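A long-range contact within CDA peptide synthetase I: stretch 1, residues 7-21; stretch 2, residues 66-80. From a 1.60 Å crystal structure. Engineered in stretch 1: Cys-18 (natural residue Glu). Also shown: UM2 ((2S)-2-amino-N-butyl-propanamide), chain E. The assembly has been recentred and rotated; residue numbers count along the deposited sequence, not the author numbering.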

ATOM      1  N   SER A   7       3.057  27.169 -14.989  1.00 53.37           N
ATOM      2  CA  SER A   7       3.842  28.030 -14.113  1.00 48.00           C
ATOM      3  C   SER A   7       3.354  27.945 -12.670  1.00 44.60           C
ATOM      4  O   SER A   7       4.052  28.367 -11.748  1.00 41.90           O
ATOM      5  CB  SER A   7       3.786  29.480 -14.596  1.00 50.95           C
ATOM      6  OG  SER A   7       4.337  29.608 -15.895  1.00 76.23           O
ATOM      7  N   VAL A   8       2.153  27.407 -12.478  1.00 40.88           N
ATOM      8  CA  VAL A   8       1.599  27.248 -11.141  1.00 35.26           C
ATOM      9  C   VAL A   8       2.466  26.301 -10.323  1.00 30.58           C
ATOM     10  O   VAL A   8       2.835  25.221 -10.789  1.00 32.78           O
ATOM     11  CB  VAL A   8       0.150  26.714 -11.181  1.00 39.55           C
ATOM     12  CG1 VAL A   8      -0.384  26.478  -9.769  1.00 40.52           C
ATOM     13  CG2 VAL A   8      -0.748  27.682 -11.930  1.00 44.69           C
ATOM     14  N   ARG A   9       2.790  26.722  -9.105  1.00 30.38           N
ATOM     15  CA  ARG A   9       3.562  25.902  -8.180  1.00 28.43           C
ATOM     16  C   ARG A   9       2.642  25.275  -7.141  1.00 29.74           C
ATOM     17  O   ARG A   9       2.170  25.948  -6.225  1.00 34.25           O
ATOM     18  CB  ARG A   9       4.645  26.740  -7.507  1.00 29.98           C
ATOM     19  CG  ARG A   9       5.641  27.309  -8.495  1.00 31.13           C
ATOM     20  CD  ARG A   9       6.782  28.023  -7.807  1.00 32.91           C
ATOM     21  NE  ARG A   9       7.773  28.487  -8.773  1.00 34.09           N
ATOM     22  CZ  ARG A   9       8.921  29.069  -8.450  1.00 35.42           C
ATOM     23  NH1 ARG A   9       9.237  29.270  -7.177  1.00 41.08           N
ATOM     24  NH2 ARG A   9       9.757  29.452  -9.405  1.00 40.82           N
ATOM     25  N   HIS A  10       2.391  23.979  -7.297  1.00 25.06           N
ATOM     26  CA  HIS A  10       1.451  23.270  -6.441  1.00 23.78           C
ATOM     27  C   HIS A  10       2.120  22.775  -5.167  1.00 24.69           C
ATOM     28  O   HIS A  10       3.240  22.271  -5.197  1.00 22.03           O
ATOM     29  CB  HIS A  10       0.835  22.093  -7.200  1.00 22.61           C
ATOM     30  CG  HIS A  10       0.026  22.500  -8.391  1.00 23.97           C
ATOM     31  ND1 HIS A  10      -1.281  22.926  -8.293  1.00 25.16           N
ATOM     32  CD2 HIS A  10       0.335  22.543  -9.710  1.00 24.74           C
ATOM     33  CE1 HIS A  10      -1.742  23.217  -9.496  1.00 31.07           C
ATOM     34  NE2 HIS A  10      -0.779  22.995 -10.374  1.00 26.62           N
ATOM     35  N   GLY A  11       1.427  22.924  -4.043  1.00 22.59           N
ATOM     36  CA  GLY A  11       1.942  22.447  -2.774  1.00 21.70           C
ATOM     37  C   GLY A  11       1.906  20.935  -2.709  1.00 20.69           C
ATOM     38  O   GLY A  11       1.028  20.302  -3.297  1.00 19.71           O
ATOM     39  N   LEU A  12       2.875  20.354  -2.010  1.00 19.07           N
ATOM     40  CA  LEU A  12       2.905  18.915  -1.776  1.00 17.53           C
ATOM     41  C   LEU A  12       2.030  18.548  -0.592  1.00 17.32           C
ATOM     42  O   LEU A  12       1.876  19.335   0.343  1.00 18.30           O
ATOM     43  CB  LEU A  12       4.331  18.430  -1.508  1.00 17.12           C
ATOM     44  CG  LEU A  12       5.229  18.120  -2.701  1.00 17.51           C
ATOM     45  CD1 LEU A  12       5.480  19.374  -3.527  1.00 21.05           C
ATOM     46  CD2 LEU A  12       6.540  17.522  -2.212  1.00 16.68           C
ATOM     47  N   THR A  13       1.463  17.347  -0.629  1.00 16.25           N
ATOM     48  CA  THR A  13       0.806  16.794   0.545  1.00 16.25           C
ATOM     49  C   THR A  13       1.872  16.455   1.574  1.00 16.01           C
ATOM     50  O   THR A  13       3.056  16.410   1.250  1.00 15.83           O
ATOM     51  CB  THR A  13       0.019  15.526   0.226  1.00 15.20           C
ATOM     52  OG1 THR A  13       0.939  14.497  -0.150  1.00 14.77           O
ATOM     53  CG2 THR A  13      -0.976  15.770  -0.908  1.00 15.45           C
ATOM     54  N   SER A  14       1.452  16.195   2.805  1.00 16.36           N
ATOM     55  CA  SER A  14       2.392  15.798   3.848  1.00 16.51           C
ATOM     56  C   SER A  14       3.141  14.530   3.451  1.00 15.41           C
ATOM     57  O   SER A  14       4.357  14.433   3.623  1.00 15.53           O
ATOM     58  CB  SER A  14       1.663  15.577   5.173  1.00 19.08           C
ATOM     59  OG  SER A  14       1.226  16.811   5.714  1.00 18.56           O
ATOM     60  N   ALA A  15       2.407  13.557   2.928  1.00 14.55           N
ATOM     61  CA  ALA A  15       3.005  12.296   2.507  1.00 13.65           C
ATOM     62  C   ALA A  15       4.016  12.521   1.385  1.00 13.33           C
ATOM     63  O   ALA A  15       5.061  11.888   1.346  1.00 13.98           O
ATOM     64  CB  ALA A  15       1.934  11.322   2.063  1.00 13.18           C
ATOM     65  N   GLN A  16       3.704  13.432   0.475  1.00 13.49           N
ATOM     66  CA  GLN A  16       4.622  13.725  -0.616  1.00 13.65           C
ATOM     67  C   GLN A  16       5.884  14.417  -0.099  1.00 14.33           C
ATOM     68  O   GLN A  16       6.989  14.117  -0.557  1.00 16.72           O
ATOM     69  CB  GLN A  16       3.931  14.580  -1.675  1.00 13.81           C
ATOM     70  CG  GLN A  16       2.935  13.792  -2.497  1.00 13.14           C
ATOM     71  CD  GLN A  16       2.206  14.640  -3.519  1.00 13.75           C
ATOM     72  OE1 GLN A  16       1.740  15.735  -3.217  1.00 15.00           O
ATOM     73  NE2 GLN A  16       2.101  14.134  -4.737  1.00 13.53           N
ATOM     74  N   HIS A  17       5.723  15.333   0.855  1.00 15.19           N
ATOM     75  CA  HIS A  17       6.868  15.969   1.509  1.00 16.21           C
ATOM     76  C   HIS A  17       7.768  14.914   2.154  1.00 16.88           C
ATOM     77  O   HIS A  17       8.992  15.005   2.096  1.00 17.10           O
ATOM     78  CB  HIS A  17       6.411  16.973   2.570  1.00 18.88           C
ATOM     79  CG  HIS A  17       6.110  18.339   2.033  1.00 31.16           C
ATOM     80  ND1 HIS A  17       7.090  19.185   1.560  1.00 30.01           N
ATOM     81  CD2 HIS A  17       4.941  19.014   1.914  1.00 26.07           C
ATOM     82  CE1 HIS A  17       6.537  20.318   1.163  1.00 26.70           C
ATOM     83  NE2 HIS A  17       5.234  20.240   1.367  1.00 26.10           N
ATOM     84  N   CYS A  18       7.144  13.916   2.772  1.00 15.47           N
ATOM     85  CA  CYS A  18       7.869  12.836   3.437  1.00 15.53           C
ATOM     86  C   CYS A  18       8.717  12.037   2.444  1.00 15.05           C
ATOM     87  O   CYS A  18       9.902  11.773   2.685  1.00 18.16           O
ATOM     88  CB  CYS A  18       6.881  11.911   4.156  1.00 15.14           C
ATOM     89  SG  CYS A  18       7.621  10.464   4.957  1.00 19.43           S
ATOM     90  N   VAL A  19       8.106  11.651   1.330  1.00 15.39           N
ATOM     91  CA  VAL A  19       8.814  10.906   0.301  1.00 13.75           C
ATOM     92  C   VAL A  19       9.921  11.762  -0.303  1.00 14.93           C
ATOM     93  O   VAL A  19      11.024  11.277  -0.542  1.00 15.57           O
ATOM     94  CB  VAL A  19       7.852  10.426  -0.801  1.00 14.45           C
ATOM     95  CG1 VAL A  19       8.614   9.797  -1.964  1.00 16.10           C
ATOM     96  CG2 VAL A  19       6.867   9.421  -0.223  1.00 12.68           C
ATOM     97  N   TRP A  20       9.632  13.041  -0.533  1.00 15.01           N
ATOM     98  CA  TRP A  20      10.623  13.928  -1.118  1.00 16.05           C
ATOM     99  C   TRP A  20      11.875  13.994  -0.242  1.00 17.19           C
ATOM    100  O   TRP A  20      12.992  13.836  -0.740  1.00 18.68           O
ATOM    101  CB  TRP A  20      10.048  15.331  -1.331  1.00 16.77           C
ATOM    102  CG  TRP A  20      10.977  16.207  -2.104  1.00 21.98           C
ATOM    103  CD1 TRP A  20      11.108  16.266  -3.462  1.00 22.62           C
ATOM    104  CD2 TRP A  20      11.922  17.139  -1.570  1.00 25.34           C
ATOM    105  NE1 TRP A  20      12.072  17.176  -3.805  1.00 32.58           N
ATOM    106  CE2 TRP A  20      12.589  17.727  -2.662  1.00 28.19           C
ATOM    107  CE3 TRP A  20      12.270  17.534  -0.276  1.00 29.20           C
ATOM    108  CZ2 TRP A  20      13.579  18.693  -2.500  1.00 34.17           C
ATOM    109  CZ3 TRP A  20      13.254  18.490  -0.116  1.00 41.25           C
ATOM    110  CH2 TRP A  20      13.896  19.060  -1.221  1.00 51.80           C
ATOM    111  N   LEU A  21      11.689  14.207   1.059  1.00 17.55           N
ATOM    112  CA  LEU A  21      12.818  14.281   1.987  1.00 20.69           C
ATOM    113  C   LEU A  21      13.583  12.968   2.040  1.00 21.08           C
ATOM    114  O   LEU A  21      14.808  12.960   2.112  1.00 21.03           O
ATOM    115  CB  LEU A  21      12.350  14.647   3.396  1.00 23.71           C
ATOM    116  CG  LEU A  21      11.915  16.093   3.648  1.00 31.54           C
ATOM    117  CD1 LEU A  21      11.486  16.260   5.099  1.00 39.63           C
ATOM    118  CD2 LEU A  21      13.024  17.079   3.312  1.00 30.58           C
ATOM    119  N   ARG A  66       5.547  16.602 -12.125  1.00 19.83           N
ATOM    120  CA  ARG A  66       6.945  16.488 -11.744  1.00 19.29           C
ATOM    121  C   ARG A  66       7.175  17.338 -10.507  1.00 22.26           C
ATOM    122  O   ARG A  66       6.290  18.093 -10.095  1.00 20.68           O
ATOM    123  CB  ARG A  66       7.860  16.926 -12.880  1.00 20.99           C
ATOM    124  CG  ARG A  66       7.711  18.379 -13.287  1.00 22.85           C
ATOM    125  CD  ARG A  66       8.534  18.623 -14.527  1.00 27.76           C
ATOM    126  NE  ARG A  66       8.684  20.035 -14.856  1.00 30.29           N
ATOM    127  CZ  ARG A  66       9.783  20.566 -15.385  1.00 37.90           C
ATOM    128  NH1 ARG A  66      10.845  19.810 -15.635  1.00 36.68           N
ATOM    129  NH2 ARG A  66       9.827  21.861 -15.658  1.00 31.44           N
ATOM    130  N   PHE A  67       8.360  17.215  -9.920  1.00 19.36           N
ATOM    131  CA  PHE A  67       8.678  17.915  -8.687  1.00 19.52           C
ATOM    132  C   PHE A  67       9.983  18.682  -8.825  1.00 25.45           C
ATOM    133  O   PHE A  67      11.008  18.133  -9.230  1.00 26.63           O
ATOM    134  CB  PHE A  67       8.737  16.922  -7.529  1.00 18.29           C
ATOM    135  CG  PHE A  67       7.434  16.220  -7.296  1.00 16.72           C
ATOM    136  CD1 PHE A  67       7.064  15.143  -8.088  1.00 15.97           C
ATOM    137  CD2 PHE A  67       6.558  16.662  -6.320  1.00 18.76           C
ATOM    138  CE1 PHE A  67       5.853  14.513  -7.900  1.00 14.99           C
ATOM    139  CE2 PHE A  67       5.345  16.035  -6.124  1.00 15.90           C
ATOM    140  CZ  PHE A  67       4.993  14.957  -6.912  1.00 15.85           C
ATOM    141  N   LEU A  68       9.913  19.967  -8.493  1.00 22.34           N
ATOM    142  CA  LEU A  68      11.032  20.884  -8.641  1.00 24.23           C
ATOM    143  C   LEU A  68      11.287  21.582  -7.313  1.00 24.58           C
ATOM    144  O   LEU A  68      10.484  21.472  -6.390  1.00 23.52           O
ATOM    145  CB  LEU A  68      10.736  21.907  -9.737  1.00 26.18           C
ATOM    146  CG  LEU A  68      10.299  21.332 -11.087  1.00 29.38           C
ATOM    147  CD1 LEU A  68       9.706  22.421 -11.964  1.00 30.78           C
ATOM    148  CD2 LEU A  68      11.470  20.663 -11.788  1.00 31.87           C
ATOM    149  N   THR A  69      12.407  22.292  -7.220  1.00 26.28           N
ATOM    150  CA  THR A  69      12.733  23.073  -6.032  1.00 27.83           C
ATOM    151  C   THR A  69      12.745  24.556  -6.369  1.00 29.25           C
ATOM    152  O   THR A  69      13.147  24.943  -7.468  1.00 33.15           O
ATOM    153  CB  THR A  69      14.101  22.681  -5.447  1.00 27.80           C
ATOM    154  OG1 THR A  69      15.096  22.740  -6.476  1.00 35.14           O
ATOM    155  CG2 THR A  69      14.056  21.274  -4.869  1.00 26.42           C
ATOM    156  N   ASP A  70      12.305  25.388  -5.429  1.00 29.74           N
ATOM    157  CA  ASP A  70      12.308  26.830  -5.646  1.00 32.03           C
ATOM    158  C   ASP A  70      13.655  27.422  -5.235  1.00 34.60           C
ATOM    159  O   ASP A  70      14.604  26.690  -4.953  1.00 34.40           O
ATOM    160  CB  ASP A  70      11.152  27.505  -4.893  1.00 35.61           C
ATOM    161  CG  ASP A  70      11.208  27.300  -3.389  1.00 40.84           C
ATOM    162  OD1 ASP A  70      12.303  27.073  -2.833  1.00 31.59           O
ATOM    163  OD2 ASP A  70      10.137  27.388  -2.751  1.00 36.96           O
ATOM    164  N   GLU A  71      13.730  28.747  -5.204  1.00 36.17           N
ATOM    165  CA  GLU A  71      14.985  29.439  -4.935  1.00 38.42           C
ATOM    166  C   GLU A  71      15.463  29.220  -3.500  1.00 38.06           C
ATOM    167  O   GLU A  71      16.656  29.337  -3.214  1.00 39.48           O
ATOM    168  CB  GLU A  71      14.834  30.937  -5.212  1.00 41.79           C
ATOM    169  CG  GLU A  71      14.682  31.293  -6.690  1.00 55.78           C
ATOM    170  CD  GLU A  71      13.360  30.831  -7.289  1.00 60.15           C
ATOM    171  OE1 GLU A  71      12.415  30.540  -6.522  1.00 45.97           O
ATOM    172  OE2 GLU A  71      13.269  30.755  -8.532  1.00 71.54           O
ATOM    173  N   GLU A  72      14.532  28.903  -2.604  1.00 36.41           N
ATOM    174  CA  GLU A  72      14.866  28.634  -1.207  1.00 44.95           C
ATOM    175  C   GLU A  72      15.112  27.143  -0.968  1.00 34.00           C
ATOM    176  O   GLU A  72      15.326  26.714   0.166  1.00 44.15           O
ATOM    177  CB  GLU A  72      13.752  29.135  -0.281  1.00 41.83           C
ATOM    178  CG  GLU A  72      13.629  30.654  -0.209  1.00 49.82           C
ATOM    179  CD  GLU A  72      13.047  31.269  -1.470  1.00 52.45           C
ATOM    180  OE1 GLU A  72      12.376  30.549  -2.239  1.00 60.20           O
ATOM    181  OE2 GLU A  72      13.260  32.480  -1.692  1.00 52.39           O
ATOM    182  N   GLY A  73      15.077  26.357  -2.039  1.00 32.86           N
ATOM    183  CA  GLY A  73      15.352  24.935  -1.953  1.00 31.10           C
ATOM    184  C   GLY A  73      14.170  24.102  -1.489  1.00 28.78           C
ATOM    185  O   GLY A  73      14.339  22.936  -1.135  1.00 31.40           O
ATOM    186  N   ARG A  74      12.976  24.692  -1.497  1.00 32.32           N
ATOM    187  CA  ARG A  74      11.768  23.978  -1.085  1.00 26.61           C
ATOM    188  C   ARG A  74      11.072  23.334  -2.283  1.00 26.14           C
ATOM    189  O   ARG A  74      11.011  23.930  -3.359  1.00 26.19           O
ATOM    190  CB  ARG A  74      10.803  24.924  -0.372  1.00 30.29           C
ATOM    191  CG  ARG A  74      11.368  25.544   0.889  1.00 34.36           C
ATOM    192  CD  ARG A  74      10.298  26.297   1.660  1.00 42.28           C
ATOM    193  NE  ARG A  74      10.828  26.908   2.877  1.00 45.04           N
ATOM    194  CZ  ARG A  74      11.334  28.137   2.951  1.00 49.47           C
ATOM    195  NH1 ARG A  74      11.386  28.916   1.877  1.00 58.05           N
ATOM    196  NH2 ARG A  74      11.789  28.591   4.110  1.00 56.45           N
ATOM    197  N   PRO A  75      10.530  22.120  -2.102  1.00 23.43           N
ATOM    198  CA  PRO A  75       9.899  21.427  -3.231  1.00 22.31           C
ATOM    199  C   PRO A  75       8.513  21.953  -3.594  1.00 24.91           C
ATOM    200  O   PRO A  75       7.789  22.444  -2.725  1.00 23.30           O
ATOM    201  CB  PRO A  75       9.797  19.985  -2.735  1.00 26.18           C
ATOM    202  CG  PRO A  75       9.663  20.119  -1.265  1.00 25.14           C
ATOM    203  CD  PRO A  75      10.527  21.289  -0.884  1.00 25.92           C
ATOM    204  N   TYR A  76       8.164  21.854  -4.871  1.00 22.26           N
ATOM    205  CA  TYR A  76       6.797  22.084  -5.317  1.00 22.18           C
ATOM    206  C   TYR A  76       6.485  21.137  -6.468  1.00 21.35           C
ATOM    207  O   TYR A  76       7.390  20.546  -7.059  1.00 21.11           O
ATOM    208  CB  TYR A  76       6.578  23.545  -5.732  1.00 24.19           C
ATOM    209  CG  TYR A  76       7.360  24.025  -6.941  1.00 25.60           C
ATOM    210  CD1 TYR A  76       6.861  23.861  -8.228  1.00 25.87           C
ATOM    211  CD2 TYR A  76       8.576  24.678  -6.791  1.00 27.08           C
ATOM    212  CE1 TYR A  76       7.563  24.318  -9.333  1.00 27.45           C
ATOM    213  CE2 TYR A  76       9.284  25.140  -7.892  1.00 28.56           C
ATOM    214  CZ  TYR A  76       8.774  24.955  -9.159  1.00 31.75           C
ATOM    215  OH  TYR A  76       9.473  25.414 -10.255  1.00 31.81           O
ATOM    216  N   ARG A  77       5.199  20.981  -6.764  1.00 20.92           N
ATOM    217  CA  ARG A  77       4.754  20.105  -7.836  1.00 20.26           C
ATOM    218  C   ARG A  77       4.316  20.926  -9.045  1.00 22.44           C
ATOM    219  O   ARG A  77       3.614  21.926  -8.903  1.00 23.02           O
ATOM    220  CB  ARG A  77       3.608  19.211  -7.350  1.00 18.90           C
ATOM    221  CG  ARG A  77       3.085  18.244  -8.398  1.00 19.43           C
ATOM    222  CD  ARG A  77       1.985  17.359  -7.833  1.00 17.17           C
ATOM    223  NE  ARG A  77       0.823  18.135  -7.407  1.00 18.03           N
ATOM    224  CZ  ARG A  77      -0.091  18.632  -8.235  1.00 19.09           C
ATOM    225  NH1 ARG A  77       0.020  18.453  -9.547  1.00 19.56           N
ATOM    226  NH2 ARG A  77      -1.113  19.325  -7.752  1.00 19.98           N
ATOM    227  N   ALA A  78       4.748  20.494 -10.228  1.00 22.11           N
ATOM    228  CA  ALA A  78       4.400  21.154 -11.482  1.00 23.84           C
ATOM    229  C   ALA A  78       3.596  20.213 -12.374  1.00 25.40           C
ATOM    230  O   ALA A  78       3.951  19.047 -12.536  1.00 23.65           O
ATOM    231  CB  ALA A  78       5.655  21.622 -12.198  1.00 26.39           C
ATOM    232  N   TYR A  79       2.517  20.735 -12.948  1.00 24.48           N
ATOM    233  CA  TYR A  79       1.605  19.954 -13.780  1.00 27.04           C
ATOM    234  C   TYR A  79       1.995  20.041 -15.254  1.00 30.54           C
ATOM    235  O   TYR A  79       2.125  21.135 -15.803  1.00 29.81           O
ATOM    236  CB  TYR A  79       0.169  20.445 -13.564  1.00 29.61           C
ATOM    237  CG  TYR A  79      -0.871  19.857 -14.494  1.00 30.88           C
ATOM    238  CD1 TYR A  79      -1.006  18.484 -14.648  1.00 26.73           C
ATOM    239  CD2 TYR A  79      -1.740  20.683 -15.195  1.00 38.01           C
ATOM    240  CE1 TYR A  79      -1.966  17.950 -15.486  1.00 27.09           C
ATOM    241  CE2 TYR A  79      -2.701  20.161 -16.035  1.00 45.50           C
ATOM    242  CZ  TYR A  79      -2.813  18.795 -16.177  1.00 30.11           C
ATOM    243  OH  TYR A  79      -3.773  18.277 -17.015  1.00 32.24           O
ATOM    244  N   CYS A  80       2.176  18.880 -15.880  1.00 25.10           N
ATOM    245  CA  CYS A  80       2.639  18.790 -17.264  1.00 28.48           C
ATOM    246  C   CYS A  80       1.766  17.854 -18.098  1.00 27.39           C
ATOM    247  O   CYS A  80       2.050  16.662 -18.186  1.00 25.52           O
ATOM    248  CB  CYS A  80       4.086  18.297 -17.303  1.00 29.73           C
ATOM    249  SG  CYS A  80       5.255  19.314 -16.380  1.00 30.05           S
TER
HETATM  250  CCH UM2 E 503       6.387   9.166   5.160  1.00 33.59           C
HETATM  251  CCI UM2 E 503       5.723   8.801   3.845  1.00 34.02           C
HETATM  252  CCJ UM2 E 503       6.500   7.740   3.061  1.00 29.49           C
HETATM  253  CCK UM2 E 503       6.232   6.316   3.551  1.00 41.93           C
HETATM  254  NCL UM2 E 503       5.028   5.710   2.999  1.00 30.44           N
HETATM  255  CCM UM2 E 503       4.998   4.438   2.593  1.00 25.63           C
HETATM  256  OCN UM2 E 503       5.989   3.837   2.207  1.00 23.97           O
HETATM  257  CCO UM2 E 503       3.671   3.737   2.655  1.00 21.03           C
HETATM  258  CCP UM2 E 503       3.495   3.109   4.034  1.00 25.91           C
HETATM  259  NCQ UM2 E 503       3.620   2.659   1.648  1.00 21.92           N
HETATM  260  O   HOH W   1       1.774  23.513 -12.526  1.00 27.65           O
HETATM  261  O   HOH W   2       7.885  28.764  -4.373  1.00 51.37           O
HETATM  262  O   HOH W   3      -1.295  20.518  -5.031  1.00 18.46           O
HETATM  263  O   HOH W   4       0.764  17.803  -4.645  1.00 19.32           O
HETATM  264  O   HOH W   5       5.031  22.141  -1.372  1.00 27.90           O

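Stretch 2 is a hairpin: strands 66-69 and 75-79 pair through backbone hydrogen bonds, and a type I turn from Asp-70 to Gly-73 links them. Gly-73 has a positive phi, which by itself favours glycine, and Asp-70 OD1 steadies the turn by accepting from Arg-74 N at 2.8 Å. Stretch 1 begins as an extended segment and enters a helix at residue 14. The two meet edge to edge at a single antiparallel bridge: His-10 N donates to Arg-77 O at 2.9 Å, and Arg-77 N returns a bond to His-10 O at 2.8 Å. Water 1 donates to Val-8 O and accepts from Tyr-79 N; water 5 accepts from Leu-12 N and donates to Pro-75 O. The helix then runs steeply across strand 75-79, at 114° between their directions and 10.1 Å at closest approach, a gap that side chains fill.

The bridged pair also meets through its side chains. The Arg-77 guanidinium lies flat on the His-10 ring, planes at 17° and centres 4.4 Å apart, an arrangement that leaves its N-H groups free to bond around the rim. Arg-77 NE gives a hydrogen to water 4 at 2.8 Å, and Arg-77 NH2 gives one to water 3 at 3.0 Å; water 3 also reaches Gly-11 O.

Arg-9 meets the hairpin at two points along its chain. Its CG sits over the face of the Tyr-76 ring, 3.7 Å from the centroid, a CH-pi contact that uses the aliphatic part of the chain. Farther out, Arg-9 NH1 forms a salt bridge with Glu-71 OE1 at 3.5 Å; the hydrogen bond within it is straight but long, hence weak. Water 2 links the same NH1 to Asp-70 OD2.

Beyond the bridge the chemistry turns apolar. Leu-12 points sideways at its CB, yet its end reaches the hairpin: Leu-12 CG lies 4.0 Å from Phe-67 CE2, at the edge of that ring, and Leu-12 CD2 lies 4.1 Å from Pro-75 CB. One helical turn separates the two residues that point toward the hairpin, Gln-16 and Trp-20. Pro-75 CB rests over the Trp-20 five-membered ring, 3.6 Å from its centroid, so the rigid proline meets a broad aromatic face. Gln-16 closes the helix start: Gln-16 N donates to Thr-13 OG1 at 3.0 Å, the capping bond. The engineered Cys-18 lies out of reach of the hairpin and carries UM2 through a covalent bond of 1.8 Å between Cys-18 SG and UM2 CCH.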